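Local coordinates for protein 432aa long hypothetical deoxyribodipyrimidine photolyase (Sulfolobus tokodaii, PDB 2E0I) that probably repairs ultraviolet-damaged DNA by light-driven splitting of cyclobutane pyrimidine dimers, and binds two FAD molecules, one of them a likely light-harvesting antenna, at residues 1-6 with 90-96; 27-31 with 161-165; 316-321 with 350-355; 362-368 with 414-418. All coordinates share one frame. Residue numbers count along the deposited sequence, not the author numbering.

Interaction 1: 1-6 with 90-96; sequences MDCIFI and VDAIYVN
Strands 2-6 and 92-96 run side by side in parallel, their axes 4.6 Å apart at closest and 24° from alignment, with Ile4 opposite Ile93 and Phe5 opposite Tyr94 (CA to CA 4.7 Å in both pairs). Four backbone hydrogen bonds join them: Asp91 N to Asp2 O 3.1 Å, just ahead of strand 92-96, then Ile4 N to Ala92 O 3.0 Å, Tyr94 N to Ile4 O 2.7 Å and Ile6 N to Tyr94 O 3.1 Å. Strand 2-7 is the middle of the five-stranded parallel sheet, order 3-2-1-4-5, of the Rossmann-like photolyase domain, and 92-96 separates it from 120-124. Cys3, Phe5, Ala92 and Tyr94 share one face. Cys3 SG makes an oblique sulfur-aromatic contact with Tyr94 (chi1 m), 4.4 Å from the ring centroid; that sulfur is disulfide-bonded to Cys26, and the Tyr94 hydroxyl hydrogen-bonds Glu25. Phe5 (chi1 t) sets CD1 3.8 Å from Tyr94 CB. Ile4 and Ile93 point to the other face; Ile4 CG1 meets Val90 CG2 at 3.9 Å, and Ile6 CD1 meets Ile93 CG2 at 4.0 Å.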
# COMPACT_ATOMS: atom_id res chain seq x y z
N MET A 1 -33.21 11.95 -6.05
CA MET A 1 -33.25 11.49 -4.64
C MET A 1 -32.24 12.25 -3.80
O MET A 1 -31.42 13.00 -4.32
CB MET A 1 -32.89 10.01 -4.55
CG MET A 1 -33.45 9.14 -5.64
SD MET A 1 -32.76 7.48 -5.51
CE MET A 1 -31.37 7.56 -6.70
N ASP A 2 -32.32 12.04 -2.49
CA ASP A 2 -31.37 12.65 -1.56
C ASP A 2 -30.52 11.47 -1.13
O ASP A 2 -30.95 10.65 -0.32
CB ASP A 2 -32.07 13.25 -0.34
CG ASP A 2 -32.46 14.71 -0.55
OD1 ASP A 2 -31.78 15.42 -1.33
OD2 ASP A 2 -33.44 15.14 0.10
N CYS A 3 -29.31 11.37 -1.68
CA CYS A 3 -28.46 10.26 -1.32
C CYS A 3 -27.09 10.63 -0.77
O CYS A 3 -26.69 11.79 -0.79
CB CYS A 3 -28.35 9.31 -2.51
SG CYS A 3 -27.30 9.84 -3.90
N ILE A 4 -26.40 9.61 -0.26
CA ILE A 4 -25.07 9.76 0.36
C ILE A 4 -23.95 8.99 -0.34
O ILE A 4 -24.13 7.86 -0.79
CB ILE A 4 -25.11 9.28 1.84
CG1 ILE A 4 -25.80 10.33 2.70
CG2 ILE A 4 -23.71 8.99 2.35
CD1 ILE A 4 -25.81 9.98 4.17
N PHE A 5 -22.79 9.62 -0.44
CA PHE A 5 -21.64 8.95 -1.01
C PHE A 5 -20.60 8.87 0.08
O PHE A 5 -20.25 9.89 0.69
CB PHE A 5 -21.02 9.70 -2.18
CG PHE A 5 -19.79 9.03 -2.70
CD1 PHE A 5 -19.90 7.84 -3.44
CD2 PHE A 5 -18.53 9.50 -2.36
CE1 PHE A 5 -18.75 7.13 -3.83
CE2 PHE A 5 -17.38 8.80 -2.74
CZ PHE A 5 -17.49 7.61 -3.47
N ILE A 6 -20.09 7.66 0.32
CA ILE A 6 -19.09 7.46 1.36
C ILE A 6 -17.69 7.25 0.80
O ILE A 6 -17.43 6.25 0.12
CB ILE A 6 -19.43 6.23 2.27
CG1 ILE A 6 -20.80 6.41 2.93
CG2 ILE A 6 -18.36 6.06 3.35
CD1 ILE A 6 -21.24 5.18 3.72
N VAL A 90 -32.20 8.38 4.71
CA VAL A 90 -31.69 8.78 3.40
C VAL A 90 -32.22 7.81 2.35
O VAL A 90 -32.62 6.69 2.68
CB VAL A 90 -30.14 8.78 3.39
CG1 VAL A 90 -29.62 7.38 3.10
CG2 VAL A 90 -29.62 9.78 2.38
N ASP A 91 -32.23 8.22 1.08
CA ASP A 91 -32.74 7.38 -0.01
C ASP A 91 -31.83 6.25 -0.44
O ASP A 91 -32.23 5.08 -0.49
CB ASP A 91 -33.03 8.24 -1.23
CG ASP A 91 -34.35 8.95 -1.13
OD1 ASP A 91 -34.77 9.29 0.01
OD2 ASP A 91 -34.96 9.16 -2.20
N ALA A 92 -30.60 6.62 -0.78
CA ALA A 92 -29.61 5.65 -1.23
C ALA A 92 -28.24 6.00 -0.68
O ALA A 92 -28.00 7.11 -0.19
CB ALA A 92 -29.58 5.63 -2.76
N ILE A 93 -27.34 5.03 -0.75
CA ILE A 93 -25.97 5.19 -0.30
C ILE A 93 -25.07 4.62 -1.39
O ILE A 93 -25.25 3.48 -1.81
CB ILE A 93 -25.73 4.42 1.02
CG1 ILE A 93 -26.42 5.14 2.18
CG2 ILE A 93 -24.24 4.26 1.26
CD1 ILE A 93 -26.31 4.42 3.51
N TYR A 94 -24.13 5.43 -1.86
CA TYR A 94 -23.23 4.99 -2.91
C TYR A 94 -21.80 4.84 -2.39
O TYR A 94 -21.38 5.58 -1.52
CB TYR A 94 -23.21 5.99 -4.07
CG TYR A 94 -24.49 6.07 -4.88
CD1 TYR A 94 -25.64 6.63 -4.34
CD2 TYR A 94 -24.53 5.61 -6.19
CE1 TYR A 94 -26.80 6.72 -5.09
CE2 TYR A 94 -25.69 5.69 -6.95
CZ TYR A 94 -26.82 6.24 -6.39
OH TYR A 94 -27.98 6.30 -7.13
N VAL A 95 -21.07 3.86 -2.93
CA VAL A 95 -19.68 3.63 -2.55
C VAL A 95 -18.96 2.86 -3.63
O VAL A 95 -19.56 2.43 -4.62
CB VAL A 95 -19.52 2.80 -1.25
CG1 VAL A 95 -20.31 3.43 -0.13
CG2 VAL A 95 -19.96 1.36 -1.49
N ASN A 96 -17.66 2.69 -3.44
CA ASN A 96 -16.85 1.93 -4.37
C ASN A 96 -16.42 0.69 -3.58
O ASN A 96 -15.77 0.81 -2.55
CB ASN A 96 -15.63 2.74 -4.79
CG ASN A 96 -15.97 3.81 -5.80
OD1 ASN A 96 -15.49 4.94 -5.72
ND2 ASN A 96 -16.79 3.45 -6.79

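Interaction 2: 27-31 with 161-165; sequences DRVIP and SFDVT
Phe162 turns the edge of its ring to Pro31, CD1 to CD 3.9 Å, and reaches Val29 CG1 through CE1 at 4.5 Å; chi1 is m, and Leu19 and Leu23 of helix 17-25 also touch it. Its backbone is extended and pairs with Val29 in a single bridge, CA to CA 4.8 Å, flanked by Val29 N to Ser161 O and Asp163 N to Val29 O, both 2.8 Å hydrogen bonds. Ser161 thus sits by Arg28 and Asp163 by Ile30, while the end-to-end directions of 27-31 and 161-165 diverge by 56°. Strand 28-35 belongs to the parallel sheet of the photolyase domain, between 2-7 and 73-76; the irregular segment 161-165, in the connection between helices 140-147 and 189-196, runs alongside its start in the same sense. Asp163 (chi1 t) forms a salt bridge with Arg28, OD1 to NH2 3.0 Å, the oxygen lying over the guanidinium face rather than in line with an N-H. Ile30 (m, t) packs CG1 against Asp163 CB at 3.9 Å and extends CD1 to 3.3 Å from Thr165 OG1.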
# COMPACT_ATOMS: atom_id res chain seq x y z
N ASP A 27 -30.47 13.93 -6.76
CA ASP A 27 -30.55 15.38 -6.85
C ASP A 27 -29.45 16.03 -6.03
O ASP A 27 -28.73 16.91 -6.52
CB ASP A 27 -31.91 15.88 -6.35
CG ASP A 27 -33.06 15.32 -7.17
OD1 ASP A 27 -33.03 15.46 -8.41
OD2 ASP A 27 -33.99 14.74 -6.56
N ARG A 28 -29.32 15.60 -4.78
CA ARG A 28 -28.30 16.13 -3.90
C ARG A 28 -27.45 14.95 -3.39
O ARG A 28 -27.95 13.84 -3.19
CB ARG A 28 -28.95 16.88 -2.73
CG ARG A 28 -30.19 17.67 -3.13
CD ARG A 28 -30.83 18.43 -1.97
NE ARG A 28 -30.10 19.66 -1.62
CZ ARG A 28 -30.50 20.54 -0.70
NH1 ARG A 28 -31.63 20.35 -0.02
NH2 ARG A 28 -29.77 21.63 -0.46
N VAL A 29 -26.16 15.20 -3.19
CA VAL A 29 -25.28 14.17 -2.70
C VAL A 29 -24.47 14.69 -1.52
O VAL A 29 -23.78 15.71 -1.62
CB VAL A 29 -24.31 13.69 -3.79
CG1 VAL A 29 -23.25 12.79 -3.19
CG2 VAL A 29 -25.07 12.95 -4.87
N ILE A 30 -24.56 14.00 -0.39
CA ILE A 30 -23.81 14.41 0.78
C ILE A 30 -22.51 13.61 0.86
O ILE A 30 -22.53 12.39 1.04
CB ILE A 30 -24.63 14.19 2.06
CG1 ILE A 30 -25.94 14.99 1.98
CG2 ILE A 30 -23.83 14.62 3.27
CD1 ILE A 30 -26.81 14.86 3.20
N PRO A 31 -21.36 14.29 0.72
CA PRO A 31 -20.06 13.63 0.78
C PRO A 31 -19.71 13.27 2.22
O PRO A 31 -19.60 14.13 3.08
CB PRO A 31 -19.12 14.66 0.16
CG PRO A 31 -19.73 15.96 0.60
CD PRO A 31 -21.22 15.73 0.42
N SER A 161 -24.86 17.83 -7.63
CA SER A 161 -24.98 18.80 -6.55
C SER A 161 -24.57 18.24 -5.21
O SER A 161 -25.10 17.22 -4.76
CB SER A 161 -26.42 19.33 -6.44
OG SER A 161 -26.67 20.34 -7.39
N PHE A 162 -23.62 18.90 -4.56
CA PHE A 162 -23.17 18.45 -3.26
C PHE A 162 -23.91 19.17 -2.13
O PHE A 162 -23.91 20.40 -2.05
CB PHE A 162 -21.67 18.70 -3.11
CG PHE A 162 -20.81 17.72 -3.87
CD1 PHE A 162 -20.63 16.43 -3.39
CD2 PHE A 162 -20.17 18.10 -5.04
CE1 PHE A 162 -19.81 15.53 -4.07
CE2 PHE A 162 -19.35 17.21 -5.73
CZ PHE A 162 -19.17 15.92 -5.24
N ASP A 163 -24.54 18.39 -1.26
CA ASP A 163 -25.26 18.94 -0.12
C ASP A 163 -24.46 18.70 1.18
O ASP A 163 -23.39 18.09 1.15
CB ASP A 163 -26.65 18.32 -0.02
CG ASP A 163 -27.54 19.03 0.98
OD1 ASP A 163 -27.48 20.29 1.04
OD2 ASP A 163 -28.30 18.34 1.71
N VAL A 164 -24.97 19.19 2.30
CA VAL A 164 -24.28 19.05 3.58
C VAL A 164 -25.25 18.67 4.69
O VAL A 164 -26.46 18.82 4.54
CB VAL A 164 -23.59 20.37 3.96
CG1 VAL A 164 -23.05 20.31 5.37
CG2 VAL A 164 -22.49 20.67 2.97
N THR A 165 -24.71 18.15 5.78
CA THR A 165 -25.52 17.78 6.93
C THR A 165 -24.96 18.60 8.07
O THR A 165 -23.83 18.39 8.49
CB THR A 165 -25.39 16.30 7.30
OG1 THR A 165 -26.03 15.51 6.30
CG2 THR A 165 -26.06 16.03 8.64

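Interaction 3: 316-321 with 350-355; sequences AFFLVK and WQWIAS
Ala316 CB lies over the six-membered ring of Trp350 in a CH-pi contact, 3.8 Å from its centroid and 21° off the normal. Around that ring, Val320 CG2 meets CZ3 of Trp350 at its edge (3.9 Å), and Leu319 CD2 approaches CH2 of Trp350 at 4.0 Å. Ile353 points toward helix 309-322, its CG2 3.9 Å from Ala316 CB and its CD1 4.1 Å from Phe317 CB; Val320 CG1 touches Ala354 CB at 3.7 Å. The backbones stay close, with CA atoms 6.0 Å apart for Phe317 and Ile353 and 6.1 Å for Val320 and Ala354. Helix 343-353 then ends in a Schellman motif, with Ser355 at positive phi (48°). Lys321, at a wider pi-type turn, stretches out (m, t, t, t) to that end: NZ donates to Ser355 OG at 2.6 Å and weakly to Ile353 O at 3.2 Å, and also hydrogen-bonds Arg363 O. Ser355 OG in turn donates to Ala354 O at 2.7 Å. Ala316 and Trp350 both touch a bound FAD, so this tight packing of helices 309-322 and 343-353 forms part of the wall of the flavin pocket in the all-helical FAD-binding domain of photolyases.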
# COMPACT_ATOMS: atom_id res chain seq x y z
N ALA A 316 12.96 -7.60 2.56
CA ALA A 316 12.02 -8.67 2.82
C ALA A 316 12.72 -10.02 2.67
O ALA A 316 12.48 -10.95 3.44
CB ALA A 316 10.84 -8.55 1.87
N PHE A 317 13.58 -10.13 1.66
CA PHE A 317 14.31 -11.35 1.41
C PHE A 317 15.14 -11.70 2.64
O PHE A 317 15.05 -12.80 3.18
CB PHE A 317 15.24 -11.16 0.20
CG PHE A 317 16.31 -12.23 0.07
CD1 PHE A 317 16.01 -13.49 -0.45
CD2 PHE A 317 17.62 -11.97 0.48
CE1 PHE A 317 17.00 -14.48 -0.56
CE2 PHE A 317 18.62 -12.96 0.37
CZ PHE A 317 18.30 -14.22 -0.15
N PHE A 318 15.95 -10.74 3.08
CA PHE A 318 16.83 -10.90 4.22
C PHE A 318 16.12 -11.38 5.49
O PHE A 318 16.66 -12.22 6.23
CB PHE A 318 17.54 -9.58 4.50
CG PHE A 318 18.71 -9.72 5.43
CD1 PHE A 318 19.96 -10.08 4.94
CD2 PHE A 318 18.56 -9.51 6.80
CE1 PHE A 318 21.03 -10.23 5.80
CE2 PHE A 318 19.63 -9.66 7.67
CZ PHE A 318 20.87 -10.01 7.17
N LEU A 319 14.94 -10.86 5.76
CA LEU A 319 14.23 -11.27 6.96
C LEU A 319 13.71 -12.70 6.87
O LEU A 319 13.77 -13.46 7.83
CB LEU A 319 13.06 -10.33 7.25
CG LEU A 319 12.19 -10.75 8.44
CD1 LEU A 319 12.96 -10.55 9.73
CD2 LEU A 319 10.90 -9.94 8.46
N VAL A 320 13.22 -13.08 5.70
CA VAL A 320 12.66 -14.40 5.56
C VAL A 320 13.65 -15.51 5.25
O VAL A 320 13.72 -16.51 5.97
CB VAL A 320 11.56 -14.41 4.49
CG1 VAL A 320 10.93 -15.78 4.42
CG2 VAL A 320 10.51 -13.36 4.83
N LYS A 321 14.43 -15.32 4.19
CA LYS A 321 15.39 -16.34 3.77
C LYS A 321 16.79 -16.29 4.36
O LYS A 321 17.63 -17.10 4.00
CB LYS A 321 15.45 -16.36 2.24
CG LYS A 321 14.16 -16.88 1.64
CD LYS A 321 14.16 -16.89 0.13
CE LYS A 321 12.84 -17.44 -0.40
NZ LYS A 321 12.75 -17.38 -1.89
N TRP A 350 5.08 -9.98 -0.03
CA TRP A 350 5.82 -10.74 0.97
C TRP A 350 5.85 -12.22 0.62
O TRP A 350 6.90 -12.85 0.63
CB TRP A 350 5.22 -10.56 2.37
CG TRP A 350 5.75 -9.35 3.08
CD1 TRP A 350 5.18 -8.11 3.13
CD2 TRP A 350 7.01 -9.24 3.76
NE1 TRP A 350 6.01 -7.23 3.81
CE2 TRP A 350 7.13 -7.90 4.20
CE3 TRP A 350 8.04 -10.14 4.04
CZ2 TRP A 350 8.24 -7.45 4.90
CZ3 TRP A 350 9.15 -9.69 4.74
CH2 TRP A 350 9.24 -8.35 5.16
N GLN A 351 4.69 -12.77 0.29
CA GLN A 351 4.62 -14.17 -0.05
C GLN A 351 5.46 -14.46 -1.28
O GLN A 351 6.09 -15.50 -1.39
CB GLN A 351 3.18 -14.59 -0.28
CG GLN A 351 2.30 -14.35 0.91
CD GLN A 351 1.43 -15.53 1.20
OE1 GLN A 351 1.92 -16.66 1.24
NE2 GLN A 351 0.13 -15.29 1.41
N TRP A 352 5.45 -13.52 -2.22
CA TRP A 352 6.22 -13.69 -3.44
C TRP A 352 7.68 -13.87 -3.06
O TRP A 352 8.33 -14.81 -3.48
CB TRP A 352 6.07 -12.45 -4.32
CG TRP A 352 6.55 -12.63 -5.74
CD1 TRP A 352 5.82 -13.07 -6.80
CD2 TRP A 352 7.88 -12.39 -6.24
NE1 TRP A 352 6.60 -13.13 -7.93
CE2 TRP A 352 7.87 -12.71 -7.62
CE3 TRP A 352 9.07 -11.93 -5.67
CZ2 TRP A 352 9.00 -12.60 -8.43
CZ3 TRP A 352 10.21 -11.81 -6.48
CH2 TRP A 352 10.16 -12.15 -7.85
N ILE A 353 8.19 -12.96 -2.25
CA ILE A 353 9.57 -13.01 -1.82
C ILE A 353 9.91 -14.25 -1.00
O ILE A 353 10.98 -14.83 -1.16
CB ILE A 353 9.91 -11.73 -1.02
CG1 ILE A 353 10.72 -10.79 -1.90
CG2 ILE A 353 10.70 -12.06 0.23
CD1 ILE A 353 12.02 -11.41 -2.38
N ALA A 354 9.00 -14.65 -0.12
CA ALA A 354 9.23 -15.82 0.72
C ALA A 354 9.00 -17.08 -0.07
O ALA A 354 9.11 -18.18 0.45
CB ALA A 354 8.27 -15.78 1.91
N SER A 355 8.70 -16.89 -1.35
CA SER A 355 8.41 -17.98 -2.26
C SER A 355 7.41 -18.98 -1.67
O SER A 355 7.64 -20.18 -1.65
CB SER A 355 9.70 -18.67 -2.75
OG SER A 355 10.61 -18.93 -1.71

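Interaction 4: 362-368 with 414-418; sequences FRVFNPW and WLERV
Phe362 opens the extended segment with its ring edge toward Val418, CE1 to CG1 4.3 Å. Val364 (chi1 p) comes closer, its CG2 3.5 Å from Val418 CG1 and 4.0 Å from CZ3 at the edge of the Trp414 ring. The CA-to-CB bond of Phe365 points away, yet its carbonyl O stands 3.4 Å from Trp414 CZ3. The next two residues lie over one face of the Trp414 indole (chi1 p): Asn366 CA is 4.0 Å from the six-membered ring centroid and Pro367 CD 3.6 Å from the five-membered one, both CH-pi contacts. Asn366 (chi1 t) is the N-cap of helix 367-374, its OD1 accepting from Lys369 N. Trp368 CD1 then reaches Trp414 NE1 at 3.8 Å, with the ring planes at 58°. Trp414 and Val418 are one helical turn apart, joined by Val418 N to Trp414 O at 2.8 Å. Within the FAD-binding domain, the contact holds the start of helix 367-374 and the preceding loop against helix 414-427, whose Trp414 and Val418 also touch helix 309-322 at Val322.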
# COMPACT_ATOMS: atom_id res chain seq x y z
N PHE A 362 12.53 -20.86 -5.87
CA PHE A 362 13.12 -20.40 -4.62
C PHE A 362 14.20 -19.38 -4.97
O PHE A 362 15.37 -19.72 -5.16
CB PHE A 362 13.73 -21.57 -3.84
CG PHE A 362 14.23 -21.18 -2.47
CD1 PHE A 362 15.47 -20.57 -2.32
CD2 PHE A 362 13.45 -21.41 -1.34
CE1 PHE A 362 15.93 -20.20 -1.06
CE2 PHE A 362 13.90 -21.05 -0.08
CZ PHE A 362 15.14 -20.44 0.07
N ARG A 363 13.78 -18.13 -5.07
CA ARG A 363 14.67 -17.04 -5.43
C ARG A 363 15.57 -16.58 -4.29
O ARG A 363 15.13 -16.48 -3.14
CB ARG A 363 13.84 -15.87 -5.94
CG ARG A 363 14.64 -14.74 -6.54
CD ARG A 363 13.77 -13.98 -7.51
NE ARG A 363 13.02 -14.91 -8.35
CZ ARG A 363 12.50 -14.61 -9.54
NH1 ARG A 363 12.64 -13.39 -10.04
NH2 ARG A 363 11.84 -15.54 -10.22
N VAL A 364 16.83 -16.31 -4.61
CA VAL A 364 17.80 -15.85 -3.62
C VAL A 364 18.66 -14.71 -4.15
O VAL A 364 18.99 -14.67 -5.33
CB VAL A 364 18.72 -17.00 -3.17
CG1 VAL A 364 19.42 -17.59 -4.35
CG2 VAL A 364 19.74 -16.49 -2.17
N PHE A 365 19.02 -13.77 -3.28
CA PHE A 365 19.84 -12.62 -3.66
C PHE A 365 21.10 -12.58 -2.82
O PHE A 365 21.10 -12.99 -1.66
CB PHE A 365 19.08 -11.31 -3.44
CG PHE A 365 17.85 -11.17 -4.29
CD1 PHE A 365 17.95 -11.06 -5.67
CD2 PHE A 365 16.59 -11.15 -3.70
CE1 PHE A 365 16.81 -10.93 -6.46
CE2 PHE A 365 15.44 -11.02 -4.48
CZ PHE A 365 15.55 -10.91 -5.86
N ASN A 366 22.18 -12.07 -3.40
CA ASN A 366 23.42 -11.94 -2.67
C ASN A 366 23.47 -10.52 -2.12
O ASN A 366 23.64 -9.56 -2.86
CB ASN A 366 24.61 -12.16 -3.59
CG ASN A 366 25.92 -12.17 -2.85
OD1 ASN A 366 26.17 -11.32 -1.99
ND2 ASN A 366 26.77 -13.14 -3.17
N PRO A 367 23.30 -10.37 -0.80
CA PRO A 367 23.32 -9.05 -0.17
C PRO A 367 24.45 -8.16 -0.65
O PRO A 367 24.22 -7.03 -1.08
CB PRO A 367 23.44 -9.38 1.30
CG PRO A 367 22.67 -10.65 1.41
CD PRO A 367 23.14 -11.43 0.21
N TRP A 368 25.67 -8.66 -0.59
CA TRP A 368 26.82 -7.87 -0.98
C TRP A 368 26.87 -7.57 -2.47
O TRP A 368 27.21 -6.45 -2.86
CB TRP A 368 28.10 -8.57 -0.53
CG TRP A 368 28.02 -8.93 0.91
CD1 TRP A 368 27.69 -10.15 1.42
CD2 TRP A 368 28.16 -8.04 2.03
NE1 TRP A 368 27.60 -10.07 2.79
CE2 TRP A 368 27.88 -8.79 3.19
CE3 TRP A 368 28.49 -6.68 2.16
CZ2 TRP A 368 27.92 -8.23 4.48
CZ3 TRP A 368 28.52 -6.12 3.44
CH2 TRP A 368 28.24 -6.90 4.58
N TRP A 414 24.89 -14.84 5.53
CA TRP A 414 23.74 -15.11 4.68
C TRP A 414 23.82 -16.42 3.90
O TRP A 414 22.84 -17.16 3.83
CB TRP A 414 23.52 -13.95 3.71
CG TRP A 414 24.49 -13.94 2.58
CD1 TRP A 414 25.78 -13.50 2.62
CD2 TRP A 414 24.27 -14.45 1.27
NE1 TRP A 414 26.38 -13.71 1.40
CE2 TRP A 414 25.48 -14.29 0.55
CE3 TRP A 414 23.17 -15.04 0.62
CZ2 TRP A 414 25.62 -14.70 -0.78
CZ3 TRP A 414 23.31 -15.44 -0.70
CH2 TRP A 414 24.53 -15.26 -1.39
N LEU A 415 24.97 -16.73 3.33
CA LEU A 415 25.12 -17.94 2.54
C LEU A 415 24.74 -19.22 3.27
O LEU A 415 23.94 -20.01 2.77
CB LEU A 415 26.54 -18.04 1.98
CG LEU A 415 26.73 -18.88 0.71
CD1 LEU A 415 26.60 -20.35 1.04
CD2 LEU A 415 25.71 -18.48 -0.34
N GLU A 416 25.29 -19.44 4.46
CA GLU A 416 24.97 -20.64 5.23
C GLU A 416 23.48 -20.67 5.57
O GLU A 416 22.82 -21.70 5.44
CB GLU A 416 25.76 -20.68 6.54
CG GLU A 416 27.26 -20.70 6.39
CD GLU A 416 27.97 -20.60 7.75
OE1 GLU A 416 27.72 -19.62 8.49
OE2 GLU A 416 28.78 -21.51 8.07
N ARG A 417 22.97 -19.53 6.03
CA ARG A 417 21.56 -19.41 6.40
C ARG A 417 20.64 -19.75 5.22
O ARG A 417 19.78 -20.61 5.33
CB ARG A 417 21.25 -17.99 6.87
CG ARG A 417 22.10 -17.48 8.04
CD ARG A 417 21.74 -18.13 9.36
NE ARG A 417 20.32 -18.00 9.67
CZ ARG A 417 19.82 -18.04 10.90
NH1 ARG A 417 20.63 -18.21 11.94
NH2 ARG A 417 18.51 -17.93 11.10
N VAL A 418 20.83 -19.05 4.10
CA VAL A 418 20.00 -19.27 2.91
C VAL A 418 19.95 -20.74 2.53
O VAL A 418 18.90 -21.23 2.11
CB VAL A 418 20.50 -18.47 1.69
CG1 VAL A 418 19.60 -18.73 0.50
CG2 VAL A 418 20.51 -16.98 2.00

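Interactions 1 and 2 share the parallel sheet: strands 2-7 and 28-35 are neighbours in it, and Cys3 O to Ile30 N, at 3.1 Å, is a probable hydrogen bond between them. Interaction 1 is buried sheet core, ordered by one ladder of backbone hydrogen bonds, whereas interaction 2 is a surface contact with one bridge and a salt bridge. Interactions 3 and 4, in the FAD-binding domain across the chain's centre (centres of 1 and 3 about 42 Å apart), are mainly aromatic and aliphatic packing. Interaction 3, wholly buried beside the flavin, adds a lysine hydrogen-bonded to a helix end; interaction 4 is only partly buried. They meet, among other places, where Phe317 packs on Val364, CZ to CG2 3.4 Å.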